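Local coordinates for protein response regulator FixJ (Bradyrhizobium japonicum, PDB 5XSO) that induces, once activated by its partner kinase FixL, the expression of nifA and fixK, regulators needed to activate nif, fix and fixN genes, at residues A[15-20]-A[37-42]; A[57-62]-A[86-91]; A[75-80]-A[107-112]; A[32-37]-A[121-126]; A[90-95]-A[115-120]. All blocks are in the same frame, centred on the assembly; numbering follows the deposited sequence.

Contact 1. Residues A[15-20]-A[37-42]; sequences GHIYVI and AGFGVT
The imidazole of His-16 leans over Gly-40 and reaches Thr-42. Its NE2 and Thr-42 OG1 are hydrogen-bonded at 2.7 Å, and either could be the donor. The two residues lie on neighbouring parallel strands, the first and last elements of the beta-alpha-beta unit that opens this CheY-like receiver fold. CG of His-16 is anti to the backbone N (chi1 -156°), and the ring end comes nearer the neighbouring strand. One face is covered near its rim by Gly-40 C, 3.3 Å above the ring plane, where Gly-40 brings no side chain of its own. Tyr-18 runs beside Thr-42 on the same face of the sheet, its CD1 3.7 Å from Thr-42 CB. Its hydroxyl bonds to the carbonyl of Ser-58. The opposite face is apolar. There Ile-17 CG1 packs on Phe-39 CB at 3.8 Å, and Val-19 CG2 meets Val-41 CG1. Helices 24-36 and 119-138 cover these side chains, with Leu-34 and Ile-126 touching Ile-17. A ladder of backbone bonds sets the register: Gly-40 N to Gly-15 O, Ile-17 N to Gly-40 O, Thr-42 N to Ile-17 O. The last rung joins Val-19 N to Thr-42 O at 2.9 Å.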
# COMPACT_ATOMS: atom_id res chain seq x y z
N GLY A 15 -13.01 12.46 -4.47
CA GLY A 15 -11.92 11.52 -4.63
C GLY A 15 -11.40 11.63 -6.05
O GLY A 15 -12.11 12.05 -6.97
N HIS A 16 -10.14 11.27 -6.23
CA HIS A 16 -9.51 11.29 -7.55
C HIS A 16 -9.41 9.87 -8.10
O HIS A 16 -9.10 8.93 -7.35
CB HIS A 16 -8.12 11.91 -7.54
CG HIS A 16 -7.73 12.44 -8.88
ND1 HIS A 16 -8.20 13.64 -9.36
CD2 HIS A 16 -7.01 11.88 -9.88
CE1 HIS A 16 -7.74 13.83 -10.59
NE2 HIS A 16 -7.02 12.77 -10.93
N ILE A 17 -9.68 9.71 -9.39
CA ILE A 17 -9.69 8.39 -10.04
C ILE A 17 -8.63 8.36 -11.12
O ILE A 17 -8.55 9.29 -11.95
CB ILE A 17 -11.06 8.05 -10.66
CG1 ILE A 17 -12.24 8.37 -9.70
CG2 ILE A 17 -11.10 6.53 -11.13
CD1 ILE A 17 -12.10 7.65 -8.36
N TYR A 18 -7.82 7.31 -11.16
CA TYR A 18 -6.83 7.14 -12.22
C TYR A 18 -7.37 6.04 -13.12
O TYR A 18 -7.36 4.86 -12.74
CB TYR A 18 -5.45 6.79 -11.65
CG TYR A 18 -4.88 7.92 -10.81
CD1 TYR A 18 -4.59 9.15 -11.40
CD2 TYR A 18 -4.70 7.77 -9.44
CE1 TYR A 18 -4.09 10.20 -10.65
CE2 TYR A 18 -4.18 8.84 -8.65
CZ TYR A 18 -3.90 10.05 -9.27
OH TYR A 18 -3.43 11.12 -8.54
N VAL A 19 -7.81 6.41 -14.32
CA VAL A 19 -8.39 5.45 -15.27
C VAL A 19 -7.29 4.95 -16.21
O VAL A 19 -6.59 5.76 -16.84
CB VAL A 19 -9.52 6.10 -16.09
CG1 VAL A 19 -10.02 5.15 -17.21
CG2 VAL A 19 -10.70 6.48 -15.16
N ILE A 20 -7.19 3.63 -16.36
CA ILE A 20 -6.20 3.02 -17.23
C ILE A 20 -6.94 2.12 -18.20
O ILE A 20 -7.47 1.07 -17.79
CB ILE A 20 -5.14 2.21 -16.46
CG1 ILE A 20 -4.46 3.09 -15.40
CG2 ILE A 20 -4.15 1.65 -17.46
CD1 ILE A 20 -3.50 2.28 -14.48
N ALA A 37 -20.64 11.96 -11.00
CA ALA A 37 -20.68 11.58 -9.61
C ALA A 37 -19.84 12.49 -8.72
O ALA A 37 -19.84 12.30 -7.49
CB ALA A 37 -20.25 10.11 -9.47
N GLY A 38 -19.09 13.42 -9.27
CA GLY A 38 -18.34 14.35 -8.45
C GLY A 38 -16.89 13.98 -8.19
O GLY A 38 -16.25 14.65 -7.36
N PHE A 39 -16.33 13.00 -8.89
CA PHE A 39 -14.92 12.64 -8.74
C PHE A 39 -14.03 13.45 -9.67
O PHE A 39 -14.44 13.79 -10.78
CB PHE A 39 -14.75 11.15 -9.08
CG PHE A 39 -15.42 10.26 -8.11
CD1 PHE A 39 -16.64 9.70 -8.41
CD2 PHE A 39 -14.83 10.00 -6.86
CE1 PHE A 39 -17.28 8.89 -7.54
CE2 PHE A 39 -15.45 9.16 -5.97
CZ PHE A 39 -16.67 8.59 -6.29
N GLY A 40 -12.78 13.65 -9.29
CA GLY A 40 -11.75 14.06 -10.24
C GLY A 40 -11.14 12.86 -10.97
O GLY A 40 -11.09 11.74 -10.44
N VAL A 41 -10.66 13.08 -12.20
CA VAL A 41 -10.23 11.99 -13.09
C VAL A 41 -8.94 12.36 -13.83
O VAL A 41 -8.78 13.49 -14.32
CB VAL A 41 -11.32 11.61 -14.11
CG1 VAL A 41 -10.93 10.33 -14.85
CG2 VAL A 41 -12.69 11.39 -13.43
N THR A 42 -8.01 11.41 -13.91
CA THR A 42 -6.83 11.49 -14.78
C THR A 42 -6.78 10.19 -15.57
O THR A 42 -7.00 9.12 -15.00
CB THR A 42 -5.53 11.65 -13.98
OG1 THR A 42 -5.59 12.84 -13.19
CG2 THR A 42 -4.31 11.76 -14.93

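Contact 2. Residues A[57-62]-A[86-91]; sequences LSFGCV and PFPILI
Val-62 bonds to the neighbouring strand through both of its backbone polar atoms. Val-62 N donates to Pro-88 O at 2.8 Å, and Val-62 O accepts from Leu-90 N at 2.8 Å. Both bonds are nearly straight. They join strands 61-65 and 89-93 in parallel, the two strands of a beta-alpha-beta unit in the receiver domain, with helix 73-82 as the crossover. Before the strands begin, the contact is carried by Phe-87. Its ring lies against the backbone of residues 57-60: Gly-60 N stands 3.9 Å above the centre of one face, and Leu-57 O lies at the ring edge, in plane. Phe-59 passes the Phe-87 ring in the opposite direction, with the planes at 86° and CD1 3.9 Å from Phe-87 CD2. The far end of Phe-59 crosses Pro-88. On the sheet face beneath helix 119-138, Cys-61 SG touches Leu-90 CG. On the other face Val-62 and Ile-89 point the same way. Gly-60 O is buried here without a polar partner; its close neighbours are carbon atoms, among them Phe-87 CB at 3.3 Å and Pro-88 CD at 3.4 Å.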
# COMPACT_ATOMS: atom_id res chain seq x y z
N LEU A 57 1.96 11.15 -8.43
CA LEU A 57 0.51 11.25 -8.29
C LEU A 57 0.07 11.30 -6.84
O LEU A 57 0.57 10.54 -6.00
CB LEU A 57 -0.22 10.08 -8.97
CG LEU A 57 -0.05 9.97 -10.48
CD1 LEU A 57 -0.50 8.57 -10.98
CD2 LEU A 57 -0.77 11.18 -11.14
N SER A 58 -0.94 12.11 -6.57
CA SER A 58 -1.55 12.16 -5.25
C SER A 58 -2.60 11.05 -5.11
O SER A 58 -3.07 10.45 -6.09
CB SER A 58 -2.20 13.51 -5.01
OG SER A 58 -3.12 13.78 -6.04
N PHE A 59 -3.01 10.81 -3.86
CA PHE A 59 -3.84 9.65 -3.53
C PHE A 59 -5.11 9.61 -4.37
O PHE A 59 -5.77 10.63 -4.59
CB PHE A 59 -4.22 9.66 -2.06
CG PHE A 59 -5.12 8.53 -1.68
CD1 PHE A 59 -4.63 7.25 -1.56
CD2 PHE A 59 -6.48 8.75 -1.47
CE1 PHE A 59 -5.48 6.18 -1.20
CE2 PHE A 59 -7.32 7.73 -1.13
CZ PHE A 59 -6.84 6.41 -0.99
N GLY A 60 -5.44 8.42 -4.86
CA GLY A 60 -6.70 8.23 -5.55
C GLY A 60 -6.91 6.76 -5.83
O GLY A 60 -6.10 5.91 -5.46
N CYS A 61 -8.01 6.47 -6.48
CA CYS A 61 -8.40 5.09 -6.76
C CYS A 61 -8.05 4.78 -8.22
O CYS A 61 -8.39 5.57 -9.12
CB CYS A 61 -9.90 4.89 -6.51
SG CYS A 61 -10.50 3.19 -6.77
N VAL A 62 -7.42 3.64 -8.45
CA VAL A 62 -7.11 3.20 -9.81
C VAL A 62 -8.25 2.32 -10.33
O VAL A 62 -8.72 1.41 -9.63
CB VAL A 62 -5.76 2.46 -9.86
CG1 VAL A 62 -5.48 1.96 -11.27
CG2 VAL A 62 -4.64 3.35 -9.32
N PRO A 86 -0.21 3.03 -1.80
CA PRO A 86 -1.44 2.87 -1.03
C PRO A 86 -2.72 3.03 -1.86
O PRO A 86 -3.82 2.93 -1.30
CB PRO A 86 -1.33 3.98 0.02
CG PRO A 86 -0.58 5.06 -0.69
CD PRO A 86 0.31 4.41 -1.73
N PHE A 87 -2.63 3.23 -3.15
CA PHE A 87 -3.85 3.46 -3.96
C PHE A 87 -4.66 2.17 -4.06
O PHE A 87 -4.12 1.14 -4.46
CB PHE A 87 -3.50 3.88 -5.37
CG PHE A 87 -2.78 5.19 -5.50
CD1 PHE A 87 -2.52 5.69 -6.77
CD2 PHE A 87 -2.34 5.92 -4.39
CE1 PHE A 87 -1.82 6.92 -6.94
CE2 PHE A 87 -1.67 7.13 -4.56
CZ PHE A 87 -1.41 7.63 -5.83
N PRO A 88 -5.96 2.19 -3.78
CA PRO A 88 -6.77 0.99 -4.07
C PRO A 88 -6.92 0.82 -5.58
O PRO A 88 -6.98 1.80 -6.35
CB PRO A 88 -8.12 1.30 -3.41
CG PRO A 88 -8.22 2.81 -3.42
CD PRO A 88 -6.78 3.32 -3.29
N ILE A 89 -7.02 -0.44 -6.02
CA ILE A 89 -7.16 -0.74 -7.44
C ILE A 89 -8.43 -1.57 -7.69
O ILE A 89 -8.63 -2.63 -7.08
CB ILE A 89 -5.93 -1.47 -7.99
CG1 ILE A 89 -4.66 -0.64 -7.74
CG2 ILE A 89 -6.16 -1.75 -9.50
CD1 ILE A 89 -3.36 -1.48 -7.77
N LEU A 90 -9.27 -1.10 -8.63
CA LEU A 90 -10.40 -1.87 -9.14
C LEU A 90 -10.10 -2.31 -10.58
O LEU A 90 -9.55 -1.54 -11.38
CB LEU A 90 -11.69 -1.02 -9.14
CG LEU A 90 -11.99 -0.31 -7.82
CD1 LEU A 90 -13.27 0.53 -7.98
CD2 LEU A 90 -12.17 -1.41 -6.70
N ILE A 91 -10.49 -3.54 -10.91
CA ILE A 91 -10.19 -4.16 -12.20
C ILE A 91 -11.48 -4.32 -12.98
O ILE A 91 -12.44 -4.92 -12.46
CB ILE A 91 -9.51 -5.53 -12.00
CG1 ILE A 91 -8.19 -5.38 -11.22
CG2 ILE A 91 -9.35 -6.23 -13.34
CD1 ILE A 91 -7.16 -4.58 -11.95

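Contact 3. Residues A[75-80]-A[107-112]; sequences ELLKRM and LGAVDF
The Schellman motif that ends helix 98-106 at Gly-108 meets Leu-77 on helix 73-82, on one side of the receiver-domain sheet. Gly-108 leaves the helix with a positive phi of 132° and turns the chain toward strand 111-114. Leu-77 lies against this turn. Its CB meets Leu-107 CB at 3.9 Å, and farther out its two methyls both face the start of Ala-109. CD1 comes 3.4 Å from Ala-109 N and 3.7 Å from Gly-108 C, while CD2 touches Ala-109 CB at 3.9 Å. Leu-77 makes these contacts with CG turned well away from a staggered position (chi1 -100°), which sets CG 3.8 Å from Ala-109 N. Lys-78 adds a looser contact, its CG 4.2 Å from Leu-107 CD1. Leu-107 O is taken by Lys-81 NZ, one turn on in helix 73-82. Deeper in, Leu-77 packs on Ile-89 of strand 89-93, and Ala-109 touches Ile-91 of that strand and Ala-104 of helix 98-106.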
# COMPACT_ATOMS: atom_id res chain seq x y z
N GLU A 75 0.35 -7.70 -13.78
CA GLU A 75 1.59 -6.92 -13.84
C GLU A 75 1.41 -5.58 -13.15
O GLU A 75 2.28 -5.14 -12.38
CB GLU A 75 2.01 -6.73 -15.30
CG GLU A 75 3.44 -6.12 -15.51
CD GLU A 75 4.58 -6.91 -14.84
OE1 GLU A 75 5.15 -7.83 -15.49
OE2 GLU A 75 4.93 -6.60 -13.67
N LEU A 76 0.26 -4.92 -13.39
CA LEU A 76 -0.06 -3.68 -12.71
C LEU A 76 0.04 -3.85 -11.20
O LEU A 76 0.75 -3.10 -10.52
CB LEU A 76 -1.47 -3.24 -13.10
CG LEU A 76 -1.93 -1.97 -12.39
CD1 LEU A 76 -1.03 -0.85 -12.80
CD2 LEU A 76 -3.41 -1.68 -12.70
N LEU A 77 -0.62 -4.88 -10.67
CA LEU A 77 -0.58 -5.12 -9.23
C LEU A 77 0.84 -5.41 -8.75
O LEU A 77 1.27 -4.89 -7.71
CB LEU A 77 -1.53 -6.26 -8.87
CG LEU A 77 -2.90 -5.87 -8.31
CD1 LEU A 77 -2.70 -5.18 -6.97
CD2 LEU A 77 -3.65 -4.97 -9.28
N LYS A 78 1.60 -6.22 -9.49
CA LYS A 78 2.98 -6.48 -9.08
C LYS A 78 3.79 -5.20 -9.00
O LYS A 78 4.51 -4.97 -8.02
CB LYS A 78 3.64 -7.50 -10.01
CG LYS A 78 3.15 -8.91 -9.71
CD LYS A 78 3.95 -10.00 -10.41
CE LYS A 78 3.30 -11.37 -10.19
NZ LYS A 78 3.78 -12.42 -11.15
N ARG A 79 3.67 -4.32 -10.00
CA ARG A 79 4.39 -3.04 -9.95
C ARG A 79 3.89 -2.14 -8.82
O ARG A 79 4.69 -1.48 -8.15
CB ARG A 79 4.29 -2.30 -11.29
CG ARG A 79 4.74 -3.07 -12.53
CD ARG A 79 6.26 -3.06 -12.73
NE ARG A 79 6.63 -2.44 -14.00
CZ ARG A 79 6.55 -3.05 -15.19
NH1 ARG A 79 6.09 -4.29 -15.29
NH2 ARG A 79 6.92 -2.41 -16.30
N MET A 80 2.57 -2.08 -8.61
CA MET A 80 2.05 -1.15 -7.61
C MET A 80 2.55 -1.49 -6.22
O MET A 80 2.87 -0.59 -5.44
CB MET A 80 0.51 -1.13 -7.66
CG MET A 80 0.10 -0.49 -8.93
SD MET A 80 0.32 1.31 -8.72
CE MET A 80 -1.12 1.76 -7.70
N LEU A 107 -3.30 -10.68 -5.61
CA LEU A 107 -2.14 -9.80 -5.47
C LEU A 107 -2.46 -8.47 -4.81
O LEU A 107 -1.53 -7.70 -4.54
CB LEU A 107 -1.50 -9.55 -6.83
CG LEU A 107 -0.95 -10.75 -7.62
CD1 LEU A 107 -0.76 -10.41 -9.09
CD2 LEU A 107 0.38 -11.24 -7.02
N GLY A 108 -3.74 -8.17 -4.54
CA GLY A 108 -4.03 -6.98 -3.78
C GLY A 108 -5.10 -6.06 -4.35
O GLY A 108 -5.53 -5.13 -3.67
N ALA A 109 -5.56 -6.30 -5.57
CA ALA A 109 -6.65 -5.47 -6.08
C ALA A 109 -7.87 -5.58 -5.15
O ALA A 109 -8.15 -6.66 -4.59
CB ALA A 109 -7.04 -5.89 -7.51
N VAL A 110 -8.60 -4.47 -5.00
CA VAL A 110 -9.70 -4.44 -4.04
C VAL A 110 -10.93 -5.20 -4.56
O VAL A 110 -11.58 -5.97 -3.81
CB VAL A 110 -10.01 -2.97 -3.71
CG1 VAL A 110 -11.36 -2.83 -2.98
CG2 VAL A 110 -8.83 -2.37 -2.90
N ASP A 111 -11.27 -5.06 -5.83
CA ASP A 111 -12.49 -5.72 -6.33
C ASP A 111 -12.42 -5.64 -7.86
O ASP A 111 -11.48 -5.06 -8.42
CB ASP A 111 -13.74 -5.03 -5.71
CG ASP A 111 -14.97 -5.94 -5.62
OD1 ASP A 111 -15.01 -6.99 -6.29
OD2 ASP A 111 -15.95 -5.58 -4.91
N PHE A 112 -13.41 -6.23 -8.54
CA PHE A 112 -13.45 -6.25 -9.99
C PHE A 112 -14.88 -5.97 -10.44
O PHE A 112 -15.84 -6.13 -9.67
CB PHE A 112 -12.94 -7.60 -10.55
CG PHE A 112 -13.93 -8.71 -10.35
CD1 PHE A 112 -14.80 -9.08 -11.36
CD2 PHE A 112 -14.02 -9.38 -9.12
CE1 PHE A 112 -15.73 -10.11 -11.16
CE2 PHE A 112 -14.96 -10.40 -8.93
CZ PHE A 112 -15.82 -10.76 -9.92

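Contact 4. Residues A[32-37]-A[121-126]; sequences FLLDSA and RLTAMI
Leu-33 has CG between its backbone N and carbonyl carbon (chi1 79°), the crowded position for this bond, and its CD1 reaches Thr-123 CG2 at 3.9 Å. Thr-123 places OG1 in the same kind of position (chi1 52°), with CG2 anti to its carbonyl carbon. That methyl takes part in half of the contacts. It also lies 3.6 Å from Ala-37 CB, and Leu-34 CD2 is a little farther off. The hydroxyl turns back to its own helix, within weak bonding reach of the carbonyls of Asp-119 and Asp-120. Helices 24-36 and 119-138 are the first and last helices of the receiver domain, and they lie on the same side of its parallel sheet. Here their segment axes pass 10.6 Å apart and cross at -59°. The other pairs are also hydrocarbon. Leu-34 CD2 meets Ile-126 CD1 at 3.6 Å, the two side chains crossing at about a right angle. Leu-33 and Leu-122 cross in the same way, more loosely, with Leu-33 CD1 4.2 Å from Leu-122 CD2. Leu-122 and Ile-126 also reach Leu-90 of strand 89-93.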
# COMPACT_ATOMS: atom_id res chain seq x y z
N PHE A 32 -16.90 10.63 -18.36
CA PHE A 32 -18.18 11.33 -18.20
C PHE A 32 -18.88 10.91 -16.90
O PHE A 32 -19.30 11.78 -16.10
CB PHE A 32 -19.07 11.09 -19.42
CG PHE A 32 -20.23 12.04 -19.49
CD1 PHE A 32 -21.49 11.66 -19.01
CD2 PHE A 32 -20.03 13.36 -19.96
CE1 PHE A 32 -22.58 12.59 -19.06
CE2 PHE A 32 -21.12 14.32 -20.00
CZ PHE A 32 -22.38 13.91 -19.55
N LEU A 33 -19.05 9.61 -16.68
CA LEU A 33 -19.83 9.18 -15.52
C LEU A 33 -19.14 9.51 -14.19
O LEU A 33 -19.83 9.67 -13.17
CB LEU A 33 -20.09 7.66 -15.59
CG LEU A 33 -19.01 6.65 -15.21
CD1 LEU A 33 -18.93 6.33 -13.68
CD2 LEU A 33 -19.22 5.26 -15.99
N LEU A 34 -17.81 9.49 -14.12
CA LEU A 34 -17.17 9.81 -12.85
C LEU A 34 -17.34 11.30 -12.53
O LEU A 34 -17.51 11.68 -11.37
CB LEU A 34 -15.69 9.43 -12.94
CG LEU A 34 -15.49 7.89 -13.08
CD1 LEU A 34 -13.99 7.63 -13.40
CD2 LEU A 34 -15.89 7.22 -11.80
N ASP A 35 -17.29 12.14 -13.57
CA ASP A 35 -17.50 13.56 -13.34
C ASP A 35 -18.91 13.82 -12.80
O ASP A 35 -19.09 14.63 -11.89
CB ASP A 35 -17.29 14.36 -14.62
CG ASP A 35 -17.43 15.86 -14.35
OD1 ASP A 35 -16.65 16.41 -13.57
OD2 ASP A 35 -18.41 16.43 -14.85
N SER A 36 -19.91 13.13 -13.39
CA SER A 36 -21.28 13.31 -12.91
C SER A 36 -21.43 12.91 -11.45
O SER A 36 -22.28 13.47 -10.75
CB SER A 36 -22.31 12.54 -13.75
OG SER A 36 -22.13 12.80 -15.14
N ALA A 37 -20.64 11.96 -11.00
CA ALA A 37 -20.68 11.58 -9.61
C ALA A 37 -19.84 12.49 -8.72
O ALA A 37 -19.84 12.30 -7.49
CB ALA A 37 -20.25 10.11 -9.47
N ARG A 121 -22.84 1.11 -9.89
CA ARG A 121 -22.08 0.03 -9.27
C ARG A 121 -20.60 0.41 -9.16
O ARG A 121 -19.95 0.12 -8.14
CB ARG A 121 -22.25 -1.26 -10.07
CG ARG A 121 -21.47 -2.43 -9.52
CD ARG A 121 -22.31 -3.27 -8.67
NE ARG A 121 -21.78 -4.64 -8.60
CZ ARG A 121 -20.97 -5.08 -7.64
NH1 ARG A 121 -20.59 -4.25 -6.68
NH2 ARG A 121 -20.54 -6.34 -7.65
N LEU A 122 -20.05 1.04 -10.21
CA LEU A 122 -18.66 1.50 -10.14
C LEU A 122 -18.51 2.57 -9.06
O LEU A 122 -17.59 2.51 -8.24
CB LEU A 122 -18.21 2.07 -11.48
CG LEU A 122 -16.76 2.58 -11.53
CD1 LEU A 122 -15.74 1.53 -10.98
CD2 LEU A 122 -16.47 3.04 -12.99
N THR A 123 -19.40 3.57 -9.05
CA THR A 123 -19.12 4.68 -8.14
C THR A 123 -19.29 4.25 -6.69
O THR A 123 -18.49 4.64 -5.83
CB THR A 123 -19.98 5.92 -8.48
OG1 THR A 123 -21.35 5.54 -8.55
CG2 THR A 123 -19.56 6.57 -9.83
N ALA A 124 -20.25 3.36 -6.40
CA ALA A 124 -20.34 2.79 -5.05
C ALA A 124 -19.10 1.99 -4.69
O ALA A 124 -18.67 1.97 -3.52
CB ALA A 124 -21.57 1.89 -4.94
N MET A 125 -18.55 1.24 -5.64
CA MET A 125 -17.36 0.46 -5.34
C MET A 125 -16.18 1.38 -5.08
O MET A 125 -15.34 1.09 -4.22
CB MET A 125 -17.07 -0.50 -6.50
CG MET A 125 -15.88 -1.43 -6.32
SD MET A 125 -15.79 -2.52 -7.79
CE MET A 125 -17.19 -3.57 -7.52
N ILE A 126 -16.08 2.47 -5.85
CA ILE A 126 -15.00 3.42 -5.64
C ILE A 126 -15.12 4.04 -4.26
O ILE A 126 -14.13 4.21 -3.56
CB ILE A 126 -15.02 4.50 -6.74
CG1 ILE A 126 -14.56 3.91 -8.08
CG2 ILE A 126 -14.14 5.74 -6.30
CD1 ILE A 126 -14.90 4.88 -9.32

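Contact 5. Residues A[90-95]-A[115-120]; sequences LIMTGH and KPFEDD. With GOL (glycerol), chain E.
Met-92 points its sulfur at the rim of the Phe-117 ring in a Met-aromatic contact. SD is 3.8 Å from Phe-117 CZ and 5.0 Å from the ring centroid, 80° off the ring normal, so it sits at the edge. The two side chains cross obliquely, and Met-92 bends at its last torsion (chi3 -80°), which places CE. The contact lies at the C-terminal end of the parallel receiver sheet, where the phosphoacceptor site of CheY-like domains is found. Lys-115 takes another course. Its aliphatic chain passes the backbone of strand 89-93, with CD 4.0 Å from Thr-93 N, and its side chain comes about 4 Å from that of Asp-65, a probable magnesium ligand. The lysine is followed by a cis peptide to Pro-116, as in many receivers. Lys-115 N donates to Thr-93 O at 2.8 Å, which ties the backbone at Lys-115 to Thr-93. Thr-93 OG1 donates to Gly-94 O at 2.7 Å, in the carbonyl plane and on a lone pair. A glycerol, probably from the crystallisation liquor, bridges the two segments: its O2 accepts from His-95 N at 2.9 Å and donates to Lys-115 O at 3.0 Å.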
# COMPACT_ATOMS: atom_id res chain seq x y z
N LEU A 90 -9.27 -1.10 -8.63
CA LEU A 90 -10.40 -1.87 -9.14
C LEU A 90 -10.10 -2.31 -10.58
O LEU A 90 -9.55 -1.54 -11.38
CB LEU A 90 -11.69 -1.02 -9.14
CG LEU A 90 -11.99 -0.31 -7.82
CD1 LEU A 90 -13.27 0.53 -7.98
CD2 LEU A 90 -12.17 -1.41 -6.70
N ILE A 91 -10.49 -3.54 -10.91
CA ILE A 91 -10.19 -4.16 -12.20
C ILE A 91 -11.48 -4.32 -12.98
O ILE A 91 -12.44 -4.92 -12.46
CB ILE A 91 -9.51 -5.53 -12.00
CG1 ILE A 91 -8.19 -5.38 -11.22
CG2 ILE A 91 -9.35 -6.23 -13.34
CD1 ILE A 91 -7.16 -4.58 -11.95
N MET A 92 -11.52 -3.78 -14.21
CA MET A 92 -12.62 -3.96 -15.15
C MET A 92 -12.28 -5.12 -16.09
O MET A 92 -11.15 -5.23 -16.55
CB MET A 92 -12.87 -2.70 -16.00
CG MET A 92 -13.07 -1.48 -15.15
SD MET A 92 -13.38 -0.10 -16.29
CE MET A 92 -11.69 0.23 -16.75
N THR A 93 -13.25 -5.98 -16.37
CA THR A 93 -12.91 -7.20 -17.11
C THR A 93 -14.13 -7.70 -17.88
O THR A 93 -15.27 -7.60 -17.41
CB THR A 93 -12.39 -8.33 -16.16
OG1 THR A 93 -12.08 -9.51 -16.94
CG2 THR A 93 -13.45 -8.73 -15.09
N GLY A 94 -13.87 -8.28 -19.07
CA GLY A 94 -14.90 -9.10 -19.71
C GLY A 94 -15.02 -10.45 -18.99
O GLY A 94 -14.15 -10.81 -18.19
N HIS A 95 -16.10 -11.20 -19.25
CA HIS A 95 -16.29 -12.42 -18.45
C HIS A 95 -15.16 -13.40 -18.69
O HIS A 95 -14.81 -14.14 -17.79
CB HIS A 95 -17.66 -13.12 -18.70
CG HIS A 95 -17.76 -13.90 -19.97
ND1 HIS A 95 -17.93 -15.28 -19.99
CD2 HIS A 95 -17.75 -13.50 -21.26
CE1 HIS A 95 -18.02 -15.69 -21.25
NE2 HIS A 95 -17.92 -14.63 -22.04
N LYS A 115 -17.77 -6.39 -17.20
CA LYS A 115 -18.45 -5.53 -18.17
C LYS A 115 -19.55 -6.30 -18.89
O LYS A 115 -19.45 -7.52 -19.08
CB LYS A 115 -17.45 -5.01 -19.20
CG LYS A 115 -16.27 -4.16 -18.57
CD LYS A 115 -15.05 -4.13 -19.48
CE LYS A 115 -15.40 -3.40 -20.75
NZ LYS A 115 -14.21 -3.22 -21.63
N PRO A 116 -20.62 -5.62 -19.32
CA PRO A 116 -20.91 -4.19 -19.05
C PRO A 116 -21.39 -4.04 -17.61
O PRO A 116 -22.06 -4.94 -17.10
CB PRO A 116 -22.02 -3.88 -20.05
CG PRO A 116 -22.79 -5.22 -20.16
CD PRO A 116 -21.65 -6.27 -20.13
N PHE A 117 -21.09 -2.91 -16.97
CA PHE A 117 -21.54 -2.68 -15.61
C PHE A 117 -22.28 -1.34 -15.55
O PHE A 117 -22.08 -0.44 -16.39
CB PHE A 117 -20.31 -2.76 -14.60
CG PHE A 117 -19.19 -1.81 -14.93
CD1 PHE A 117 -19.31 -0.44 -14.66
CD2 PHE A 117 -18.05 -2.29 -15.56
CE1 PHE A 117 -18.28 0.43 -14.96
CE2 PHE A 117 -16.99 -1.43 -15.88
CZ PHE A 117 -17.11 -0.06 -15.58
N GLU A 118 -23.10 -1.17 -14.53
CA GLU A 118 -23.83 0.09 -14.34
C GLU A 118 -22.94 1.16 -13.71
O GLU A 118 -22.06 0.85 -12.89
CB GLU A 118 -25.04 -0.14 -13.45
CG GLU A 118 -25.99 -1.22 -13.97
CD GLU A 118 -26.87 -0.75 -15.12
OE1 GLU A 118 -27.72 -1.55 -15.60
OE2 GLU A 118 -26.74 0.42 -15.54
N ASP A 119 -23.20 2.43 -14.09
CA ASP A 119 -22.42 3.57 -13.56
C ASP A 119 -22.40 3.55 -12.05
O ASP A 119 -21.35 3.79 -11.42
CB ASP A 119 -23.02 4.93 -14.01
CG ASP A 119 -22.96 5.16 -15.52
OD1 ASP A 119 -22.42 4.33 -16.24
OD2 ASP A 119 -23.49 6.22 -15.98
N ASP A 120 -23.55 3.28 -11.43
CA ASP A 120 -23.63 3.42 -9.97
C ASP A 120 -22.94 2.28 -9.25
O ASP A 120 -22.54 2.45 -8.08
CB ASP A 120 -25.09 3.47 -9.52
CG ASP A 120 -25.75 4.81 -9.79
OD1 ASP A 120 -25.12 5.81 -10.28
OD2 ASP A 120 -26.97 4.84 -9.53
C1 GOL E . -18.01 -10.86 -22.80
O1 GOL E . -19.26 -11.36 -23.29
C2 GOL E . -18.25 -9.52 -22.11
O2 GOL E . -18.09 -9.65 -20.71
C3 GOL E . -17.28 -8.48 -22.67
O3 GOL E . -17.40 -7.24 -22.01

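All five contacts belong to the receiver domain. Contacts 1 and 2 meet where strands 16-20 and 61-65 run side by side, with Tyr-18 N 2.7 Å from Cys-61 O. Contact 2 passes to contact 3 through strand 89-93, where Ile-89 O is 2.8 Å from Val-110 N. Contact 4 lies over contact 1, their centres 8 Å apart, and shares Ala-37 with it. It also reaches contact 5, with Leu-122 CD2 3.7 Å from Phe-117 CE1. Contact 5 comes nearest to the probable magnesium site: Met-92 approaches Asp-21 to about 3 Å between side chains. Val-19 of contact 1 is about 4 Å from Asp-21, whereas Leu-77 of contact 3 stays about 11 Å from Asp-65.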